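Local coordinates for uncharacterized protein (Shigella flexneri 5a str. M90T, PDB 5EUR), which is of unknown function but carries a DUF6971 family domain, largely helical with a small three-stranded antiparallel sheet, at residues I53-H58 with Q80-A85; I57-L62 with E86-E91. One frame throughout, in Å; residues are numbered along the deposited sequence.

Contact 1 (I53-H58 with Q80-A85); sequences ILNDIH and QERQEA
Asn55 and Ala85 mark the nearest backbone approach of helical segments 53-58 and 80-85: their CA atoms lie 5.4 Å apart, while the two local axes come within 9.0 Å and run in broadly the same direction, at 29°. The methyl group of Ala85 points at the first helix and fills this approach. Its CB stands 3.5 Å from Asn55 O and 3.6 Å from Asn55 OD1, so a single methyl meets both the backbone and the amide of one residue. The CB of Asn55 points at the second helix, and CG lies anti to the carbonyl carbon (chi1 -82°); OD1 comes to 3.5 Å from Arg82 CA, with Arg82 CG close by. The same OD1 is hydrogen-bonded to Trp74 NE1, which satisfies this buried oxygen. The other end of the amide is linked through water: Asn55 ND2 donates to the water at 3.0 Å, and the water donates to Glu81 OE1 at 2.9 Å. Amide and carboxylate planes are 44° apart, and the water links two polar atoms that have no direct hydrogen bond to each other. One turn on, His58 adds an edge contact, its CD2 lying 3.9 Å from Ala85 C, near the ring plane. The arrangement is a helix-helix packing built on a small residue, with a solvent-bridged polar margin. On further faces of helix 47-59, Leu54 touches Tyr70 and Trp74 of helix 68-75, whereas Ile53 and Leu54 meet Leu40, and Ile57 meets Val36, of helix 28-43; helix 47-59 thus packs against three other helices.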
ATOM      1  N   ILE A  53      -8.510  -8.057  10.911  1.00 16.08           N
ATOM      2  CA  ILE A  53      -8.250  -7.848   9.489  1.00 14.46           C
ATOM      3  C   ILE A  53      -8.836  -8.988   8.667  1.00 12.91           C
ATOM      4  O   ILE A  53      -9.536  -8.767   7.670  1.00 14.62           O
ATOM      5  CB  ILE A  53      -6.739  -7.714   9.239  1.00 13.64           C
ATOM      6  CG1 ILE A  53      -6.212  -6.419   9.865  1.00 15.01           C
ATOM      7  CG2 ILE A  53      -6.456  -7.731   7.755  1.00 13.42           C
ATOM      8  CD1 ILE A  53      -4.684  -6.423  10.019  1.00 14.25           C
ATOM      9  N   LEU A  54      -8.550 -10.229   9.071  1.00 14.30           N
ATOM     10  CA  LEU A  54      -8.962 -11.371   8.255  1.00 14.88           C
ATOM     11  C   LEU A  54     -10.470 -11.584   8.301  1.00 16.61           C
ATOM     12  O   LEU A  54     -11.047 -12.078   7.330  1.00 15.68           O
ATOM     13  CB  LEU A  54      -8.193 -12.624   8.673  1.00 13.51           C
ATOM     14  CG  LEU A  54      -6.724 -12.563   8.204  1.00 12.21           C
ATOM     15  CD1 LEU A  54      -5.906 -13.716   8.757  1.00 16.00           C
ATOM     16  CD2 LEU A  54      -6.658 -12.559   6.671  1.00 12.94           C
ATOM     17  N   ASN A  55     -11.127 -11.217   9.398  1.00 13.99           N
ATOM     18  CA  ASN A  55     -12.584 -11.243   9.377  1.00 16.03           C
ATOM     19  C   ASN A  55     -13.129 -10.258   8.345  1.00 16.32           C
ATOM     20  O   ASN A  55     -14.088 -10.569   7.636  1.00 16.86           O
ATOM     21  CB  ASN A  55     -13.148 -10.965  10.770  1.00 16.52           C
ATOM     22  CG  ASN A  55     -13.168 -12.210  11.653  1.00 19.85           C
ATOM     23  OD1 ASN A  55     -13.376 -13.333  11.173  1.00 21.66           O
ATOM     24  ND2 ASN A  55     -12.988 -12.012  12.948  1.00 27.81           N
ATOM     25  N   ASP A  56     -12.514  -9.079   8.213  1.00 14.44           N
ATOM     26  CA  ASP A  56     -12.982  -8.151   7.182  1.00 17.77           C
ATOM     27  C   ASP A  56     -12.656  -8.641   5.771  1.00 15.56           C
ATOM     28  O   ASP A  56     -13.434  -8.409   4.824  1.00 16.72           O
ATOM     29  CB  ASP A  56     -12.384  -6.768   7.436  1.00 17.78           C
ATOM     30  CG  ASP A  56     -12.961  -6.126   8.679  1.00 23.57           C
ATOM     31  OD1 ASP A  56     -14.043  -6.581   9.148  1.00 23.24           O
ATOM     32  OD2 ASP A  56     -12.332  -5.191   9.194  1.00 20.36           O
ATOM     33  N   ILE A  57     -11.509  -9.308   5.609  1.00 15.79           N
ATOM     34  CA  ILE A  57     -11.165  -9.912   4.324  1.00 15.22           C
ATOM     35  C   ILE A  57     -12.205 -10.964   3.945  1.00 14.64           C
ATOM     36  O   ILE A  57     -12.725 -10.973   2.825  1.00 15.59           O
ATOM     37  CB  ILE A  57      -9.745 -10.507   4.387  1.00 14.67           C
ATOM     38  CG1 ILE A  57      -8.708  -9.394   4.576  1.00 17.00           C
ATOM     39  CG2 ILE A  57      -9.445 -11.360   3.164  1.00 15.89           C
ATOM     40  CD1 ILE A  57      -8.793  -8.287   3.527  1.00 18.02           C
ATOM     41  N   HIS A  58     -12.538 -11.846   4.891  1.00 14.82           N
ATOM     42  CA  HIS A  58     -13.534 -12.889   4.661  1.00 16.27           C
ATOM     43  C   HIS A  58     -14.895 -12.283   4.351  1.00 16.41           C
ATOM     44  O   HIS A  58     -15.575 -12.707   3.405  1.00 16.01           O
ATOM     45  CB  HIS A  58     -13.609 -13.779   5.904  1.00 14.12           C
ATOM     46  CG  HIS A  58     -14.472 -14.996   5.745  1.00 16.68           C
ATOM     47  ND1 HIS A  58     -14.097 -16.084   4.986  1.00 16.20           N
ATOM     48  CD2 HIS A  58     -15.669 -15.310   6.297  1.00 17.29           C
ATOM     49  CE1 HIS A  58     -15.037 -17.017   5.066  1.00 17.37           C
ATOM     50  NE2 HIS A  58     -16.006 -16.565   5.843  1.00 17.10           N
ATOM     51  N   GLN A  80     -17.606 -17.027  17.064  1.00 33.33           N
ATOM     52  CA  GLN A  80     -18.734 -16.123  16.849  1.00 33.40           C
ATOM     53  C   GLN A  80     -18.348 -14.921  15.992  1.00 29.05           C
ATOM     54  O   GLN A  80     -19.126 -14.494  15.129  1.00 27.98           O
ATOM     55  CB  GLN A  80     -19.327 -15.653  18.175  1.00 38.91           C
ATOM     56  CG  GLN A  80     -20.676 -14.975  17.977  1.00 40.59           C
ATOM     57  CD  GLN A  80     -21.570 -15.727  16.992  1.00 39.86           C
ATOM     58  OE1 GLN A  80     -21.870 -16.909  17.186  1.00 40.66           O
ATOM     59  NE2 GLN A  80     -21.967 -15.054  15.911  1.00 34.63           N
ATOM     60  N   GLU A  81     -17.168 -14.341  16.225  1.00 31.41           N
ATOM     61  CA  GLU A  81     -16.754 -13.245  15.357  1.00 31.05           C
ATOM     62  C   GLU A  81     -16.527 -13.742  13.937  1.00 21.62           C
ATOM     63  O   GLU A  81     -16.909 -13.062  12.968  1.00 23.28           O
ATOM     64  CB  GLU A  81     -15.502 -12.557  15.898  1.00 36.62           C
ATOM     65  CG  GLU A  81     -15.787 -11.215  16.563  1.00 38.20           C
ATOM     66  CD  GLU A  81     -16.397 -10.202  15.605  1.00 44.26           C
ATOM     67  OE1 GLU A  81     -16.186 -10.324  14.380  1.00 46.28           O
ATOM     68  OE2 GLU A  81     -17.100  -9.284  16.076  1.00 53.72           O
ATOM     69  N   ARG A  82     -15.934 -14.939  13.794  1.00 24.44           N
ATOM     70  CA  ARG A  82     -15.804 -15.520  12.460  1.00 23.02           C
ATOM     71  C   ARG A  82     -17.170 -15.718  11.823  1.00 24.41           C
ATOM     72  O   ARG A  82     -17.331 -15.539  10.614  1.00 18.46           O
ATOM     73  CB  ARG A  82     -15.058 -16.853  12.497  1.00 26.71           C
ATOM     74  CG  ARG A  82     -13.546 -16.770  12.478  1.00 30.18           C
ATOM     75  CD  ARG A  82     -12.925 -18.138  12.220  1.00 29.75           C
ATOM     76  NE  ARG A  82     -12.949 -19.008  13.397  1.00 31.32           N
ATOM     77  CZ  ARG A  82     -13.653 -20.132  13.490  1.00 36.54           C
ATOM     78  NH1 ARG A  82     -14.394 -20.541  12.470  1.00 39.78           N
ATOM     79  NH2 ARG A  82     -13.608 -20.854  14.602  1.00 38.91           N
ATOM     80  N   GLN A  83     -18.169 -16.097  12.621  1.00 23.10           N
ATOM     81  CA  GLN A  83     -19.498 -16.333  12.064  1.00 20.37           C
ATOM     82  C   GLN A  83     -20.163 -15.034  11.631  1.00 19.44           C
ATOM     83  O   GLN A  83     -20.873 -15.006  10.621  1.00 22.70           O
ATOM     84  CB  GLN A  83     -20.365 -17.080  13.081  1.00 22.12           C
ATOM     85  CG  GLN A  83     -21.802 -17.303  12.628  1.00 23.65           C
ATOM     86  CD  GLN A  83     -21.916 -18.073  11.324  1.00 18.40           C
ATOM     87  OE1 GLN A  83     -21.014 -18.817  10.937  1.00 23.05           O
ATOM     88  NE2 GLN A  83     -23.045 -17.901  10.640  1.00 21.01           N
ATOM     89  N   GLU A  84     -19.946 -13.947  12.371  1.00 19.60           N
ATOM     90  CA  GLU A  84     -20.450 -12.653  11.920  1.00 23.15           C
ATOM     91  C   GLU A  84     -19.813 -12.271  10.590  1.00 20.11           C
ATOM     92  O   GLU A  84     -20.490 -11.761   9.684  1.00 22.33           O
ATOM     93  CB  GLU A  84     -20.192 -11.586  12.984  1.00 27.67           C
ATOM     94  CG  GLU A  84     -21.045 -11.759  14.240  1.00 30.74           C
ATOM     95  CD  GLU A  84     -22.533 -11.778  13.942  1.00 33.32           C
ATOM     96  OE1 GLU A  84     -23.003 -10.903  13.180  1.00 37.64           O
ATOM     97  OE2 GLU A  84     -23.230 -12.683  14.453  1.00 36.95           O
ATOM     98  N   ALA A  85     -18.512 -12.551  10.449  1.00 17.79           N
ATOM     99  CA  ALA A  85     -17.860 -12.344   9.158  1.00 17.19           C
ATOM    100  C   ALA A  85     -18.490 -13.208   8.070  1.00 19.19           C
ATOM    101  O   ALA A  85     -18.666 -12.756   6.936  1.00 19.71           O
ATOM    102  CB  ALA A  85     -16.365 -12.637   9.275  1.00 19.18           C
TER
HETATM  103  O   HOH W   1     -13.613  -9.139  13.713  1.00 35.50           O

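Contact 2 (I57-L62 with E86-E91); sequences IHAAGL and ERRRKE
The carbonyl O of His58 is gripped by two donors: Gly61 N binds it at 3.0 Å, and Arg89 NH1 reaches His58 O at 3.0 Å, in the carbonyl plane on a lone pair, N-H...O angle 156°. The same NH1 donates to Leu62 O at 2.8 Å, from a position tilted out of that carbonyl plane. Both acceptors lie at the guanidinium edge, near its plane. In Arg89, CG is anti to the backbone N (chi1 -177°), and the chain, extended from CG to NE, crosses the His58 side chain at about a right angle. CD lies over one ring face, offset toward the rim, in a CH-pi contact 3.5 Å from the ring centroid, and the guanidinium stacks on the ring with planes 13° apart. At the ring edge, His58 NE2 donates to Glu86 OE1 at 2.6 Å, while Glu86 OE2 takes a salt bridge from Lys90 NZ through its anti lone pair. Ala59 CB sits 3.4 Å from Arg88 CZ, over the centre of that guanidinium. Gly61, with positive phi, forms a Schellman motif that ends helix 47-59. Arg89 therefore binds one carbonyl of the last helical turn and one just beyond it, where a positive charge would be favourable, and the Glu86 carboxylate, shared by His58 NE2 and Lys90 NZ, probably offsets part of the charge of the stacked Arg89 and of Lys90.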
ATOM      1  N   ILE A  57     -11.509  -9.308   5.609  1.00 15.79           N
ATOM      2  CA  ILE A  57     -11.165  -9.912   4.324  1.00 15.22           C
ATOM      3  C   ILE A  57     -12.205 -10.964   3.945  1.00 14.64           C
ATOM      4  O   ILE A  57     -12.725 -10.973   2.825  1.00 15.59           O
ATOM      5  CB  ILE A  57      -9.745 -10.507   4.387  1.00 14.67           C
ATOM      6  CG1 ILE A  57      -8.708  -9.394   4.576  1.00 17.00           C
ATOM      7  CG2 ILE A  57      -9.445 -11.360   3.164  1.00 15.89           C
ATOM      8  CD1 ILE A  57      -8.793  -8.287   3.527  1.00 18.02           C
ATOM      9  N   HIS A  58     -12.538 -11.846   4.891  1.00 14.82           N
ATOM     10  CA  HIS A  58     -13.534 -12.889   4.661  1.00 16.27           C
ATOM     11  C   HIS A  58     -14.895 -12.283   4.351  1.00 16.41           C
ATOM     12  O   HIS A  58     -15.575 -12.707   3.405  1.00 16.01           O
ATOM     13  CB  HIS A  58     -13.609 -13.779   5.904  1.00 14.12           C
ATOM     14  CG  HIS A  58     -14.472 -14.996   5.745  1.00 16.68           C
ATOM     15  ND1 HIS A  58     -14.097 -16.084   4.986  1.00 16.20           N
ATOM     16  CD2 HIS A  58     -15.669 -15.310   6.297  1.00 17.29           C
ATOM     17  CE1 HIS A  58     -15.037 -17.017   5.066  1.00 17.37           C
ATOM     18  NE2 HIS A  58     -16.006 -16.565   5.843  1.00 17.10           N
ATOM     19  N   ALA A  59     -15.289 -11.272   5.123  1.00 14.59           N
ATOM     20  CA  ALA A  59     -16.591 -10.634   4.938  1.00 17.42           C
ATOM     21  C   ALA A  59     -16.726  -9.995   3.565  1.00 18.08           C
ATOM     22  O   ALA A  59     -17.844  -9.887   3.039  1.00 19.02           O
ATOM     23  CB  ALA A  59     -16.812  -9.582   6.020  1.00 19.78           C
ATOM     24  N   ALA A  60     -15.615  -9.535   2.981  1.00 15.65           N
ATOM     25  CA  ALA A  60     -15.665  -8.904   1.672  1.00 18.45           C
ATOM     26  C   ALA A  60     -15.731  -9.898   0.519  1.00 19.03           C
ATOM     27  O   ALA A  60     -15.830  -9.474  -0.637  1.00 22.63           O
ATOM     28  CB  ALA A  60     -14.452  -7.985   1.500  1.00 19.33           C
ATOM     29  N   GLY A  61     -15.660 -11.196   0.787  1.00 17.00           N
ATOM     30  CA  GLY A  61     -15.643 -12.170  -0.281  1.00 19.76           C
ATOM     31  C   GLY A  61     -14.269 -12.571  -0.758  1.00 19.78           C
ATOM     32  O   GLY A  61     -14.162 -13.295  -1.757  1.00 19.51           O
ATOM     33  N   LEU A  62     -13.221 -12.135  -0.072  1.00 17.55           N
ATOM     34  CA  LEU A  62     -11.851 -12.467  -0.419  1.00 15.42           C
ATOM     35  C   LEU A  62     -11.389 -13.684   0.378  1.00 13.57           C
ATOM     36  O   LEU A  62     -12.056 -14.138   1.309  1.00 16.23           O
ATOM     37  CB  LEU A  62     -10.940 -11.269  -0.163  1.00 13.84           C
ATOM     38  CG  LEU A  62     -11.335 -10.015  -0.943  1.00 16.84           C
ATOM     39  CD1 LEU A  62     -10.507  -8.799  -0.489  1.00 17.76           C
ATOM     40  CD2 LEU A  62     -11.166 -10.254  -2.422  1.00 20.74           C
ATOM     41  N   GLU A  86     -18.824 -14.457   8.395  1.00 16.34           N
ATOM     42  CA  GLU A  86     -19.438 -15.346   7.411  1.00 19.45           C
ATOM     43  C   GLU A  86     -20.813 -14.839   6.977  1.00 21.64           C
ATOM     44  O   GLU A  86     -21.159 -14.905   5.794  1.00 21.15           O
ATOM     45  CB  GLU A  86     -19.533 -16.765   7.978  1.00 18.59           C
ATOM     46  CG  GLU A  86     -20.244 -17.756   7.061  1.00 20.68           C
ATOM     47  CD  GLU A  86     -19.452 -18.143   5.813  1.00 26.37           C
ATOM     48  OE1 GLU A  86     -18.219 -17.946   5.781  1.00 23.92           O
ATOM     49  OE2 GLU A  86     -20.072 -18.658   4.850  1.00 25.36           O
ATOM     50  N   ARG A  87     -21.607 -14.317   7.913  1.00 20.84           N
ATOM     51  CA  ARG A  87     -22.894 -13.729   7.544  1.00 20.59           C
ATOM     52  C   ARG A  87     -22.709 -12.583   6.563  1.00 25.50           C
ATOM     53  O   ARG A  87     -23.419 -12.490   5.548  1.00 24.12           O
ATOM     54  CB  ARG A  87     -23.616 -13.233   8.794  1.00 24.14           C
ATOM     55  CG  ARG A  87     -24.266 -14.340   9.588  1.00 25.10           C
ATOM     56  CD  ARG A  87     -24.801 -13.834  10.913  1.00 32.50           C
ATOM     57  NE  ARG A  87     -25.898 -12.880  10.756  1.00 33.79           N
ATOM     58  CZ  ARG A  87     -27.188 -13.213  10.728  1.00 36.02           C
ATOM     59  NH1 ARG A  87     -27.551 -14.481  10.833  1.00 35.62           N
ATOM     60  NH2 ARG A  87     -28.115 -12.276  10.594  1.00 36.25           N
ATOM     61  N   ARG A  88     -21.741 -11.700   6.849  1.00 23.74           N
ATOM     62  CA  ARG A  88     -21.457 -10.594   5.935  1.00 23.41           C
ATOM     63  C   ARG A  88     -20.997 -11.110   4.571  1.00 22.25           C
ATOM     64  O   ARG A  88     -21.398 -10.575   3.530  1.00 22.58           O
ATOM     65  CB  ARG A  88     -20.409  -9.680   6.583  1.00 22.87           C
ATOM     66  CG  ARG A  88     -20.918  -9.026   7.883  1.00 27.22           C
ATOM     67  CD  ARG A  88     -19.874  -8.175   8.621  1.00 28.67           C
ATOM     68  NE  ARG A  88     -19.109  -7.261   7.784  1.00 34.53           N
ATOM     69  CZ  ARG A  88     -17.814  -7.003   7.954  1.00 32.41           C
ATOM     70  NH1 ARG A  88     -17.130  -7.598   8.927  1.00 31.06           N
ATOM     71  NH2 ARG A  88     -17.203  -6.150   7.146  1.00 33.45           N
ATOM     72  N   ARG A  89     -20.190 -12.180   4.562  1.00 19.26           N
ATOM     73  CA  ARG A  89     -19.717 -12.772   3.317  1.00 18.46           C
ATOM     74  C   ARG A  89     -20.873 -13.312   2.487  1.00 22.28           C
ATOM     75  O   ARG A  89     -20.917 -13.104   1.271  1.00 22.20           O
ATOM     76  CB  ARG A  89     -18.714 -13.888   3.612  1.00 18.36           C
ATOM     77  CG  ARG A  89     -18.096 -14.540   2.384  1.00 20.59           C
ATOM     78  CD  ARG A  89     -17.198 -15.696   2.814  1.00 20.11           C
ATOM     79  NE  ARG A  89     -16.552 -16.397   1.704  1.00 22.39           N
ATOM     80  CZ  ARG A  89     -15.393 -16.034   1.151  1.00 23.90           C
ATOM     81  NH1 ARG A  89     -14.738 -14.960   1.597  1.00 16.79           N
ATOM     82  NH2 ARG A  89     -14.885 -16.749   0.151  1.00 24.96           N
ATOM     83  N   LYS A  90     -21.816 -14.013   3.123  1.00 21.31           N
ATOM     84  CA  LYS A  90     -22.960 -14.531   2.376  1.00 24.17           C
ATOM     85  C   LYS A  90     -23.790 -13.392   1.803  1.00 25.03           C
ATOM     86  O   LYS A  90     -24.303 -13.490   0.676  1.00 27.48           O
ATOM     87  CB  LYS A  90     -23.814 -15.432   3.272  1.00 25.55           C
ATOM     88  CG  LYS A  90     -23.202 -16.804   3.545  1.00 28.72           C
ATOM     89  CD  LYS A  90     -24.115 -17.649   4.426  1.00 31.81           C
ATOM     90  CE  LYS A  90     -23.694 -19.108   4.427  1.00 29.61           C
ATOM     91  NZ  LYS A  90     -22.664 -19.409   5.458  1.00 28.41           N
ATOM     92  N   GLU A  91     -23.920 -12.290   2.548  1.00 23.01           N
ATOM     93  CA  GLU A  91     -24.612 -11.127   1.998  1.00 28.82           C
ATOM     94  C   GLU A  91     -23.868 -10.570   0.787  1.00 30.16           C
ATOM     95  O   GLU A  91     -24.488 -10.188  -0.217  1.00 31.94           O
ATOM     96  CB  GLU A  91     -24.776 -10.051   3.068  1.00 32.30           C
ATOM     97  CG  GLU A  91     -25.691 -10.436   4.217  1.00 35.92           C
ATOM     98  CD  GLU A  91     -25.610  -9.457   5.376  1.00 41.06           C
ATOM     99  OE1 GLU A  91     -24.872  -8.454   5.264  1.00 41.21           O
ATOM    100  OE2 GLU A  91     -26.285  -9.690   6.401  1.00 46.70           O
TER

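How the contacts relate
Running from the N terminus, helix 47-59 supplies 53-58, and its last residues with the loop after it supply 57-62, which shares Ile57 and His58 with the first; helix 68-75 follows, and helix 79-99 supplies 80-85 and 86-91 in order. Contact 1 closes a loop of 21 intervening residues and contact 2 one of 23. Because the first segments and the second segments follow in the same order, the two loops cross instead of nesting, and both contain helix 68-75. The contacts lie with centres 7 Å apart and continue one interface between helices 47-59 and 79-99. A salt bridge joins them, Asp56 OD1 to Arg88 NH1 at 3.3 Å, and Ala85 O packs on Ala59 CB.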